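Local structure of beta-galactosidase (Bacillus circulans, 4MAD) at residues F199-P204 / M244-W249; G211-G216 / Q236-A241; E219-G224 / A232-Y237; E273-L276 / S281-F284. The protein probably hydrolyses terminal non-reducing beta-D-galactose residues of beta-D-galactosides, as a glycoside hydrolase of family 35. All coordinates share one frame; numbering follows the deposited sequence.

All four contacts belong to the catalytic barrel. Contacts 1, 3 and 4 are buried, and contact 2 lies at the surface. Contact 1 is inside the barrel, where sulfur, ring and carboxylate share the space near the active site. Contacts 3 and 4 are on the outer side of the barrel wall, where a helix lays aliphatic side chains on a strand. They touch each other through Phe-223 and Ile-275. Contact 2 shares Gln-236 and Tyr-237 with contact 3 and joins the ends of two outer helices through a methionine and a tyrosine. Both contact 2 and contact 3 are nested inside the chain loop closed by contact 1.

Contact 1. Residues F199-P204 / M244-W249; sequences FTSDGP and MCMEFW
Glu-247 OE1 accepts a hydrogen bond from the indole NE1 of Trp-249, 2.9 Å long. The bond is fairly straight, with an N-H...O angle of 159°. It uses the anti lone pair of OE1 and runs nearly in the indole plane. The other oxygen, OE2, forms a salt bridge with Arg-104, so the carboxylate is fixed at both oxygens.

Between the two segments the chief link is apolar. Phe-199 and Met-246 approach from opposite directions. Met-246 CE lies 3.6 Å from Phe-199 CE1, obliquely to the ring. Met-246 SD is 4.7 Å from the centroid of the Phe-199 ring, which makes a Met-aromatic contact. The methionine chain bends at both outer torsions (chi2 64°, chi3 44°), and this folds sulfur and methyl together against the CE1-CZ side of the ring. Further along, Ser-201 CB packs 4.0 Å from Met-246 CB.

Strand 218-223 lies between these two strands in the sheet, so their side chains meet inside the barrel. Glu-247 is the predicted nucleophile and Glu-171, close to Ser-201, the predicted proton donor. The positions of Glu-247 on strand seven and Glu-171 just beyond strand four fit the clan A glycosidase (beta/alpha)8 barrel.

Contact 2. Residues G211-G216 / Q236-A241; sequences GGMIEG and QYQPNA
Met-213 SD packs 3.7 Å from Tyr-237 CB and 4.1 Å from Tyr-237 CD1. It is 5.0 Å from the centroid of the Tyr-237 ring and 54° off the ring normal. This is an oblique Met-aromatic contact, made at the root of the ring near CB and CG and not at its hydroxyl end. The two side chains meet at a slant. Met-213 reaches toward Tyr-237 with CG beside its own backbone N (chi1 -56°) and an extended chi2. The bend comes at the last torsion, chi3 52°, which swings the methyl away from the line of the chain. Tyr-237 also packs on Pro-206, Leu-209 and Ser-210 of helix 206-212.

In the fold, both segments leave outer helices of the (beta/alpha)8 barrel. Met-213 is the first residue after helix 206-212 to abandon helical angles. Tyr-237 lies on helix 227-237. The contact therefore ties together the ends of two successive helices at the protein surface.

Polar atoms add little between the segments. Met-213 CE stands 4.5 Å from Gln-238 OE1, a loose approach of methyl to amide oxygen at the edge of contact. That oxygen is engaged by Glu-219 N, from which it accepts a hydrogen bond near the start of strand 218-223. The glutamine chain is extended through its first two torsions, which carries the amide over to that strand. On the other segment, Glu-215 O accepts a hydrogen bond from Arg-186 NH1.

Contact 3. Residues E219-G224 / A232-Y237; sequences ETVNFG and AQLKQY
Leu-234 carries the contact from the helix side, reaching Glu-219 and Val-221 on the strand. Its side chain points to the strand, with CG anti to the backbone N (chi1 172°). Leu-234 CB lies 4.1 Å from Val-221 CG1, and these two side chains are set at an oblique angle to each other. Leu-234 CD1 lies 4.1 Å from Glu-219 CG, so it meets the aliphatic part of the glutamate, not the carboxylate. Both leucine methyls also approach the strand backbone, with Leu-234 CD1 and CD2 each 4.2 Å from Glu-219 O. Glu-219 bends at chi2 (75°), and its carboxylate turns to Thr-200 OG1, with which OE1 makes a short, doubtful hydrogen bond.

Lys-235, next in the helix, is exposed and packs on Leu-243. Tyr-237 N then bonds back to Leu-234 O at 3.0 Å.

Strand 218-223 and helix 227-237 are the first two elements of a beta-alpha-beta unit that strand 244-249 completes. The strand lies between strands 197-202 and 244-249 in the barrel. Its residues facing the helix are Glu-219 and Val-221, while Thr-220 and Asn-222 pack on Met-246 inside the barrel. Helix 206-212 packs beside helix 227-237, touched by Gln-233 and Tyr-237.

Contact 4. Residues E273-L276 / S281-F284; sequences EEIL and SVNF
The beta-alpha-beta unit of strand 244-249, helix 265-276 and strand 281-284 contains this contact, where the last turn of the helix rests on the strand that follows it. Ile-275 and Val-282 are the side chains that meet. They cross at about a right angle, and Ile-275 CD1 lies 4.2 Å from Val-282 CG2. The isoleucine chain is extended at its second torsion (chi2 176°), which carries CD1 forward to the valine. The other branch, Ile-275 CG2, comes 4.0 Å from Ser-281 O. One residue thus covers both the strand side chain and the strand backbone.

Neighbouring elements fill in around the pair. Ile-275 also packs on Phe-223, and Val-282 on Phe-248. Ser-281 points away from the helix and its OG is hydrogen-bonded to Leu-33 N, while Asn-283 bonds through ND2 to Met-246 O and Glu-64 OE1. Strand 281-284 also forms backbone bonds with Leu-33 and Ser-35, and these join the eighth strand to the first, as in a closed (beta/alpha)8 TIM barrel.

Contact 1. Residues F199-P204 / M244-W249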
loop_
_atom_site.group_PDB
_atom_site.type_symbol
_atom_site.label_atom_id
_atom_site.label_comp_id
_atom_site.label_asym_id
_atom_site.label_seq_id
_atom_site.Cartn_x
_atom_site.Cartn_y
_atom_site.Cartn_z
ATOM N N PHE A 199 -21.696 -5.322 6.842
ATOM C CA PHE A 199 -21.720 -4.048 7.502
ATOM C C PHE A 199 -20.959 -3.049 6.673
ATOM O O PHE A 199 -20.241 -3.436 5.867
ATOM C CB PHE A 199 -21.115 -4.165 8.897
ATOM C CG PHE A 199 -19.676 -4.488 8.890
ATOM C CD1 PHE A 199 -18.745 -3.518 8.807
ATOM C CD2 PHE A 199 -19.239 -5.790 8.942
ATOM C CE1 PHE A 199 -17.423 -3.837 8.780
ATOM C CE2 PHE A 199 -17.904 -6.088 8.938
ATOM C CZ PHE A 199 -17.021 -5.137 8.842
ATOM N N THR A 200 -21.096 -1.780 6.996
ATOM C CA THR A 200 -20.362 -0.686 6.401
ATOM C C THR A 200 -19.598 0.073 7.483
ATOM O O THR A 200 -19.820 -0.109 8.630
ATOM C CB THR A 200 -21.281 0.330 5.688
ATOM O OG1 THR A 200 -22.301 0.767 6.553
ATOM C CG2 THR A 200 -21.892 -0.321 4.432
ATOM N N SER A 201 -18.674 0.907 7.050
ATOM C CA SER A 201 -18.024 1.820 7.956
ATOM C C SER A 201 -17.930 3.185 7.325
ATOM O O SER A 201 -17.827 3.298 6.169
ATOM C CB SER A 201 -16.649 1.307 8.402
ATOM O OG SER A 201 -15.681 1.303 7.388
ATOM N N ASP A 202 -18.021 4.198 8.145
ATOM C CA ASP A 202 -17.861 5.554 7.703
ATOM C C ASP A 202 -17.349 6.441 8.837
ATOM O O ASP A 202 -17.370 6.049 9.950
ATOM C CB ASP A 202 -19.156 6.126 7.214
ATOM C CG ASP A 202 -19.555 5.604 5.880
ATOM O OD1 ASP A 202 -19.026 6.055 4.884
ATOM O OD2 ASP A 202 -20.415 4.750 5.854
ATOM N N GLY A 203 -16.893 7.639 8.496
ATOM C CA GLY A 203 -16.613 8.648 9.489
ATOM C C GLY A 203 -17.907 9.158 10.105
ATOM O O GLY A 203 -18.894 9.142 9.507
ATOM N N PRO A 204 -17.839 9.608 11.336
ATOM C CA PRO A 204 -19.026 9.944 12.110
ATOM C C PRO A 204 -19.508 11.348 11.833
ATOM O O PRO A 204 -19.472 12.140 12.702
ATOM C CB PRO A 204 -18.518 9.894 13.553
ATOM C CG PRO A 204 -17.131 10.143 13.488
ATOM C CD PRO A 204 -16.636 9.651 12.150
ATOM N N MET A 244 -19.756 -0.068 17.245
ATOM C CA MET A 244 -18.431 -0.539 16.905
ATOM C C MET A 244 -17.554 0.504 16.195
ATOM O O MET A 244 -17.964 1.091 15.280
ATOM C CB MET A 244 -18.471 -1.786 16.055
ATOM C CG MET A 244 -17.123 -2.374 15.899
ATOM S SD MET A 244 -17.235 -4.037 15.357
ATOM C CE MET A 244 -15.609 -4.554 15.480
ATOM N N CYS A 245 -16.329 0.660 16.639
ATOM C CA CYS A 245 -15.349 1.450 15.938
ATOM C C CYS A 245 -14.587 0.520 15.033
ATOM O O CYS A 245 -13.791 -0.205 15.468
ATOM C CB CYS A 245 -14.387 2.060 16.924
ATOM S SG CYS A 245 -13.076 2.993 16.151
ATOM N N MET A 246 -14.918 0.504 13.769
ATOM C CA MET A 246 -14.274 -0.385 12.830
ATOM C C MET A 246 -12.806 -0.102 12.460
ATOM O O MET A 246 -12.121 -0.985 12.094
ATOM C CB MET A 246 -15.162 -0.584 11.629
ATOM C CG MET A 246 -14.684 -1.556 10.716
ATOM S SD MET A 246 -14.558 -3.248 11.243
ATOM C CE MET A 246 -16.056 -3.486 12.071
ATOM N N GLU A 247 -12.396 1.151 12.566
ATOM C CA GLU A 247 -11.016 1.550 12.536
ATOM C C GLU A 247 -10.751 2.557 13.671
ATOM O O GLU A 247 -11.168 3.645 13.622
ATOM C CB GLU A 247 -10.629 2.162 11.184
ATOM C CG GLU A 247 -11.012 1.343 9.976
ATOM C CD GLU A 247 -10.727 2.049 8.654
ATOM O OE1 GLU A 247 -10.142 3.135 8.685
ATOM O OE2 GLU A 247 -11.158 1.520 7.636
ATOM N N PHE A 248 -10.072 2.121 14.702
ATOM C CA PHE A 248 -9.582 3.003 15.745
ATOM C C PHE A 248 -8.142 3.302 15.351
ATOM O O PHE A 248 -7.276 2.481 15.499
ATOM C CB PHE A 248 -9.685 2.323 17.110
ATOM C CG PHE A 248 -8.967 3.029 18.241
ATOM C CD1 PHE A 248 -8.906 4.388 18.339
ATOM C CD2 PHE A 248 -8.373 2.307 19.249
ATOM C CE1 PHE A 248 -8.249 4.957 19.410
ATOM C CE2 PHE A 248 -7.728 2.903 20.240
ATOM C CZ PHE A 248 -7.691 4.223 20.325
ATOM N N TRP A 249 -7.932 4.514 14.863
ATOM C CA TRP A 249 -6.657 4.924 14.345
ATOM C C TRP A 249 -5.781 5.293 15.544
ATOM O O TRP A 249 -5.676 6.419 15.913
ATOM C CB TRP A 249 -6.784 6.126 13.370
ATOM C CG TRP A 249 -7.722 5.882 12.264
ATOM C CD1 TRP A 249 -7.807 4.781 11.559
ATOM C CD2 TRP A 249 -8.694 6.779 11.735
ATOM N NE1 TRP A 249 -8.776 4.885 10.623
ATOM C CE2 TRP A 249 -9.354 6.114 10.728
ATOM C CE3 TRP A 249 -9.081 8.067 12.043
ATOM C CZ2 TRP A 249 -10.369 6.688 10.014
ATOM C CZ3 TRP A 249 -10.094 8.619 11.345
ATOM C CH2 TRP A 249 -10.714 7.943 10.342
#

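Contact 2. Residues G211-G216 / Q236-A241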
loop_
_atom_site.group_PDB
_atom_site.type_symbol
_atom_site.label_atom_id
_atom_site.label_comp_id
_atom_site.label_asym_id
_atom_site.label_seq_id
_atom_site.Cartn_x
_atom_site.Cartn_y
_atom_site.Cartn_z
ATOM N N GLY A 211 -24.271 9.446 3.047
ATOM C CA GLY A 211 -23.759 8.867 1.832
ATOM C C GLY A 211 -23.435 7.400 1.841
ATOM O O GLY A 211 -23.567 6.726 0.869
ATOM N N GLY A 212 -22.869 6.960 2.953
ATOM C CA GLY A 212 -22.372 5.615 3.048
ATOM C C GLY A 212 -23.192 4.474 3.628
ATOM O O GLY A 212 -22.826 3.375 3.453
ATOM N N MET A 213 -24.256 4.765 4.364
ATOM C CA MET A 213 -25.098 3.719 4.913
ATOM C C MET A 213 -25.954 3.109 3.815
ATOM O O MET A 213 -26.331 3.781 2.882
ATOM C CB MET A 213 -25.940 4.222 6.072
ATOM C CG MET A 213 -25.169 4.829 7.185
ATOM S SD MET A 213 -26.155 5.415 8.565
ATOM C CE MET A 213 -27.080 3.966 8.872
ATOM N N ILE A 214 -26.208 1.822 3.951
ATOM C CA ILE A 214 -27.069 1.079 3.090
ATOM C C ILE A 214 -28.326 0.555 3.827
ATOM O O ILE A 214 -28.260 0.075 4.911
ATOM C CB ILE A 214 -26.386 -0.101 2.434
ATOM C CG1 ILE A 214 -24.958 0.223 2.025
ATOM C CG2 ILE A 214 -27.155 -0.499 1.249
ATOM C CD1 ILE A 214 -24.206 -0.923 1.550
ATOM N N GLU A 215 -29.465 0.660 3.172
ATOM C CA GLU A 215 -30.659 0.236 3.787
ATOM C C GLU A 215 -30.489 -1.227 4.095
ATOM O O GLU A 215 -30.065 -1.991 3.295
ATOM C CB GLU A 215 -31.857 0.459 2.859
ATOM C CG GLU A 215 -33.152 0.021 3.406
ATOM C CD GLU A 215 -33.554 0.722 4.705
ATOM O OE1 GLU A 215 -32.690 1.199 5.429
ATOM O OE2 GLU A 215 -34.756 0.770 5.019
ATOM N N GLY A 216 -30.858 -1.559 5.316
ATOM C CA GLY A 216 -30.831 -2.892 5.857
ATOM C C GLY A 216 -29.513 -3.354 6.418
ATOM O O GLY A 216 -29.407 -4.454 6.822
ATOM N N GLN A 236 -27.663 8.889 16.069
ATOM C CA GLN A 236 -28.655 9.621 15.327
ATOM C C GLN A 236 -29.189 8.906 14.130
ATOM O O GLN A 236 -30.286 9.134 13.747
ATOM C CB GLN A 236 -28.190 10.983 14.950
ATOM C CG GLN A 236 -27.749 11.693 16.098
ATOM C CD GLN A 236 -28.214 13.039 16.074
ATOM O OE1 GLN A 236 -27.699 13.848 15.355
ATOM N NE2 GLN A 236 -29.236 13.313 16.837
ATOM N N TYR A 237 -28.363 8.134 13.498
ATOM C CA TYR A 237 -28.763 7.350 12.369
ATOM C C TYR A 237 -29.117 5.890 12.675
ATOM O O TYR A 237 -29.751 5.248 11.903
ATOM C CB TYR A 237 -27.674 7.413 11.288
ATOM C CG TYR A 237 -27.437 8.777 10.705
ATOM C CD1 TYR A 237 -27.866 9.073 9.445
ATOM C CD2 TYR A 237 -26.774 9.737 11.395
ATOM C CE1 TYR A 237 -27.673 10.271 8.918
ATOM C CE2 TYR A 237 -26.593 10.960 10.884
ATOM C CZ TYR A 237 -27.037 11.226 9.643
ATOM O OH TYR A 237 -26.820 12.440 9.066
ATOM N N GLN A 238 -28.634 5.377 13.775
ATOM C CA GLN A 238 -28.724 3.969 14.097
ATOM C C GLN A 238 -28.784 3.830 15.600
ATOM O O GLN A 238 -27.824 3.559 16.203
ATOM C CB GLN A 238 -27.514 3.236 13.547
ATOM C CG GLN A 238 -27.473 1.769 13.825
ATOM C CD GLN A 238 -26.339 1.101 13.108
ATOM O OE1 GLN A 238 -26.407 0.765 11.955
ATOM N NE2 GLN A 238 -25.267 0.977 13.803
ATOM N N PRO A 239 -29.925 4.138 16.159
ATOM C CA PRO A 239 -30.087 4.305 17.593
ATOM C C PRO A 239 -29.877 3.083 18.449
ATOM O O PRO A 239 -29.383 3.236 19.507
ATOM C CB PRO A 239 -31.519 4.835 17.714
ATOM C CG PRO A 239 -32.132 4.523 16.539
ATOM C CD PRO A 239 -31.132 4.499 15.455
ATOM N N ASN A 240 -30.291 1.914 18.016
ATOM C CA ASN A 240 -30.323 0.763 18.914
ATOM C C ASN A 240 -29.225 -0.304 18.835
ATOM O O ASN A 240 -28.938 -0.968 19.779
ATOM C CB ASN A 240 -31.665 0.082 18.797
ATOM C CG ASN A 240 -32.795 1.008 19.074
ATOM O OD1 ASN A 240 -32.758 1.745 19.998
ATOM N ND2 ASN A 240 -33.775 0.997 18.231
ATOM N N ALA A 241 -28.619 -0.408 17.670
ATOM C CA ALA A 241 -27.660 -1.413 17.358
ATOM C C ALA A 241 -26.353 -1.209 18.114
ATOM O O ALA A 241 -26.107 -0.155 18.594
ATOM C CB ALA A 241 -27.439 -1.470 15.933
#

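Contact 3. Residues E219-G224 / A232-Y237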
loop_
_atom_site.group_PDB
_atom_site.type_symbol
_atom_site.label_atom_id
_atom_site.label_comp_id
_atom_site.label_asym_id
_atom_site.label_seq_id
_atom_site.Cartn_x
_atom_site.Cartn_y
_atom_site.Cartn_z
ATOM N N GLU A 219 -24.182 -0.290 10.458
ATOM C CA GLU A 219 -23.127 0.689 10.264
ATOM C C GLU A 219 -22.173 0.770 11.470
ATOM O O GLU A 219 -22.579 0.634 12.590
ATOM C CB GLU A 219 -23.692 2.074 9.904
ATOM C CG GLU A 219 -22.737 3.231 9.816
ATOM C CD GLU A 219 -21.886 3.229 8.551
ATOM O OE1 GLU A 219 -21.287 2.217 8.291
ATOM O OE2 GLU A 219 -21.818 4.252 7.865
ATOM N N THR A 220 -20.912 1.005 11.175
ATOM C CA THR A 220 -19.886 1.197 12.181
ATOM C C THR A 220 -19.212 2.522 11.877
ATOM O O THR A 220 -19.377 2.995 10.824
ATOM C CB THR A 220 -18.858 0.091 12.139
ATOM O OG1 THR A 220 -18.265 -0.004 10.862
ATOM C CG2 THR A 220 -19.492 -1.238 12.499
ATOM N N VAL A 221 -18.488 3.158 12.721
ATOM C CA VAL A 221 -17.674 4.325 12.453
ATOM C C VAL A 221 -16.192 4.134 12.760
ATOM O O VAL A 221 -15.841 3.268 13.534
ATOM C CB VAL A 221 -18.181 5.539 13.251
ATOM C CG1 VAL A 221 -19.583 5.924 12.803
ATOM C CG2 VAL A 221 -18.153 5.246 14.743
ATOM N N ASN A 222 -15.468 5.060 12.115
ATOM C CA ASN A 222 -14.049 5.077 12.183
ATOM C C ASN A 222 -13.538 6.376 12.764
ATOM O O ASN A 222 -13.983 7.396 12.397
ATOM C CB ASN A 222 -13.513 4.916 10.770
ATOM C CG ASN A 222 -13.956 3.644 10.128
ATOM O OD1 ASN A 222 -14.264 2.707 10.794
ATOM N ND2 ASN A 222 -13.892 3.599 8.818
ATOM N N PHE A 223 -12.589 6.308 13.666
ATOM C CA PHE A 223 -12.101 7.489 14.273
ATOM C C PHE A 223 -10.810 7.313 15.072
ATOM O O PHE A 223 -10.410 6.253 15.376
ATOM C CB PHE A 223 -13.173 8.130 15.125
ATOM C CG PHE A 223 -13.654 7.277 16.267
ATOM C CD1 PHE A 223 -12.925 7.161 17.412
ATOM C CD2 PHE A 223 -14.861 6.640 16.226
ATOM C CE1 PHE A 223 -13.382 6.416 18.447
ATOM C CE2 PHE A 223 -15.306 5.871 17.260
ATOM C CZ PHE A 223 -14.592 5.771 18.363
ATOM N N GLY A 224 -10.180 8.430 15.350
ATOM C CA GLY A 224 -9.003 8.427 16.152
ATOM C C GLY A 224 -9.150 8.933 17.579
ATOM O O GLY A 224 -8.363 8.631 18.439
ATOM N N ALA A 232 -22.297 9.113 19.441
ATOM C CA ALA A 232 -23.491 9.910 19.486
ATOM C C ALA A 232 -23.996 10.243 18.099
ATOM O O ALA A 232 -25.148 10.153 17.862
ATOM C CB ALA A 232 -23.267 11.118 20.245
ATOM N N GLN A 233 -23.100 10.609 17.208
ATOM C CA GLN A 233 -23.455 10.873 15.831
ATOM C C GLN A 233 -24.019 9.661 15.169
ATOM O O GLN A 233 -25.010 9.744 14.552
ATOM C CB GLN A 233 -22.261 11.328 15.029
ATOM C CG GLN A 233 -22.194 12.749 14.892
ATOM C CD GLN A 233 -23.320 13.307 14.062
ATOM O OE1 GLN A 233 -24.274 12.657 13.750
ATOM N NE2 GLN A 233 -23.194 14.473 13.722
ATOM N N LEU A 234 -23.379 8.532 15.390
ATOM C CA LEU A 234 -23.845 7.277 14.868
ATOM C C LEU A 234 -25.238 6.963 15.383
ATOM O O LEU A 234 -26.081 6.622 14.626
ATOM C CB LEU A 234 -22.913 6.146 15.241
ATOM C CG LEU A 234 -23.320 4.713 14.951
ATOM C CD1 LEU A 234 -23.617 4.575 13.538
ATOM C CD2 LEU A 234 -22.356 3.726 15.372
ATOM N N LYS A 235 -25.482 7.194 16.658
ATOM C CA LYS A 235 -26.788 6.930 17.226
ATOM C C LYS A 235 -27.958 7.756 16.664
ATOM O O LYS A 235 -29.086 7.353 16.752
ATOM C CB LYS A 235 -26.734 6.953 18.746
ATOM C CG LYS A 235 -26.063 5.736 19.282
ATOM C CD LYS A 235 -26.296 5.554 20.709
ATOM C CE LYS A 235 -25.188 6.091 21.442
ATOM N NZ LYS A 235 -25.431 6.213 22.862
ATOM N N GLN A 236 -27.663 8.889 16.069
ATOM C CA GLN A 236 -28.655 9.621 15.327
ATOM C C GLN A 236 -29.189 8.906 14.130
ATOM O O GLN A 236 -30.286 9.134 13.747
ATOM C CB GLN A 236 -28.190 10.983 14.950
ATOM C CG GLN A 236 -27.749 11.693 16.098
ATOM C CD GLN A 236 -28.214 13.039 16.074
ATOM O OE1 GLN A 236 -27.699 13.848 15.355
ATOM N NE2 GLN A 236 -29.236 13.313 16.837
ATOM N N TYR A 237 -28.363 8.134 13.498
ATOM C CA TYR A 237 -28.763 7.350 12.369
ATOM C C TYR A 237 -29.117 5.890 12.675
ATOM O O TYR A 237 -29.751 5.248 11.903
ATOM C CB TYR A 237 -27.674 7.413 11.288
ATOM C CG TYR A 237 -27.437 8.777 10.705
ATOM C CD1 TYR A 237 -27.866 9.073 9.445
ATOM C CD2 TYR A 237 -26.774 9.737 11.395
ATOM C CE1 TYR A 237 -27.673 10.271 8.918
ATOM C CE2 TYR A 237 -26.593 10.960 10.884
ATOM C CZ TYR A 237 -27.037 11.226 9.643
ATOM O OH TYR A 237 -26.820 12.440 9.066
#

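Contact 4. Residues E273-L276 / S281-F284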
loop_
_atom_site.group_PDB
_atom_site.type_symbol
_atom_site.label_atom_id
_atom_site.label_comp_id
_atom_site.label_asym_id
_atom_site.label_seq_id
_atom_site.Cartn_x
_atom_site.Cartn_y
_atom_site.Cartn_z
ATOM N N GLU A 273 -10.522 3.338 26.437
ATOM C CA GLU A 273 -11.410 3.269 27.589
ATOM C C GLU A 273 -12.721 3.948 27.261
ATOM O O GLU A 273 -13.756 3.475 27.600
ATOM C CB GLU A 273 -10.794 3.921 28.818
ATOM C CG GLU A 273 -9.713 3.145 29.445
ATOM C CD GLU A 273 -10.249 2.161 30.469
ATOM O OE1 GLU A 273 -11.457 2.021 30.560
ATOM O OE2 GLU A 273 -9.463 1.550 31.159
ATOM N N GLU A 274 -12.645 5.052 26.536
ATOM C CA GLU A 274 -13.831 5.782 26.170
ATOM C C GLU A 274 -14.703 4.861 25.353
ATOM O O GLU A 274 -15.865 4.885 25.465
ATOM C CB GLU A 274 -13.481 7.042 25.380
ATOM C CG GLU A 274 -14.428 8.166 25.514
ATOM C CD GLU A 274 -14.176 9.337 24.527
ATOM O OE1 GLU A 274 -13.182 9.325 23.793
ATOM O OE2 GLU A 274 -15.004 10.240 24.506
ATOM N N ILE A 275 -14.092 4.115 24.476
ATOM C CA ILE A 275 -14.839 3.228 23.639
ATOM C C ILE A 275 -15.459 2.108 24.443
ATOM O O ILE A 275 -16.592 1.819 24.299
ATOM C CB ILE A 275 -13.951 2.596 22.566
ATOM C CG1 ILE A 275 -13.514 3.659 21.574
ATOM C CG2 ILE A 275 -14.638 1.458 21.903
ATOM C CD1 ILE A 275 -12.573 3.203 20.525
ATOM N N LEU A 276 -14.648 1.473 25.248
ATOM C CA LEU A 276 -15.047 0.266 25.941
ATOM C C LEU A 276 -16.164 0.511 26.977
ATOM O O LEU A 276 -17.008 -0.310 27.169
ATOM C CB LEU A 276 -13.826 -0.438 26.525
ATOM C CG LEU A 276 -12.732 -0.872 25.562
ATOM C CD1 LEU A 276 -11.570 -1.459 26.291
ATOM C CD2 LEU A 276 -13.315 -1.883 24.646
ATOM N N SER A 281 -17.354 -2.140 20.762
ATOM C CA SER A 281 -16.409 -3.031 20.151
ATOM C C SER A 281 -15.430 -2.220 19.344
ATOM O O SER A 281 -15.681 -1.114 19.006
ATOM C CB SER A 281 -17.060 -4.033 19.254
ATOM O OG SER A 281 -17.864 -4.909 19.925
ATOM N N VAL A 282 -14.285 -2.797 19.090
ATOM C CA VAL A 282 -13.240 -2.036 18.463
ATOM C C VAL A 282 -12.359 -2.860 17.547
ATOM O O VAL A 282 -12.093 -3.981 17.800
ATOM C CB VAL A 282 -12.402 -1.341 19.524
ATOM C CG1 VAL A 282 -11.761 -2.341 20.405
ATOM C CG2 VAL A 282 -11.347 -0.429 18.886
ATOM N N ASN A 283 -11.942 -2.263 16.459
ATOM C CA ASN A 283 -10.916 -2.812 15.590
ATOM C C ASN A 283 -9.729 -1.868 15.534
ATOM O O ASN A 283 -9.852 -0.809 15.072
ATOM C CB ASN A 283 -11.465 -3.037 14.197
ATOM C CG ASN A 283 -10.480 -3.689 13.271
ATOM O OD1 ASN A 283 -9.764 -4.598 13.645
ATOM N ND2 ASN A 283 -10.467 -3.222 12.030
ATOM N N PHE A 284 -8.598 -2.296 16.046
ATOM C CA PHE A 284 -7.440 -1.468 16.087
ATOM C C PHE A 284 -6.849 -1.350 14.651
ATOM O O PHE A 284 -6.564 -2.337 14.053
ATOM C CB PHE A 284 -6.404 -2.049 17.047
ATOM C CG PHE A 284 -6.519 -1.565 18.439
ATOM C CD1 PHE A 284 -5.582 -0.773 18.956
ATOM C CD2 PHE A 284 -7.561 -1.923 19.221
ATOM C CE1 PHE A 284 -5.707 -0.311 20.220
ATOM C CE2 PHE A 284 -7.655 -1.478 20.481
ATOM C CZ PHE A 284 -6.733 -0.678 20.972
#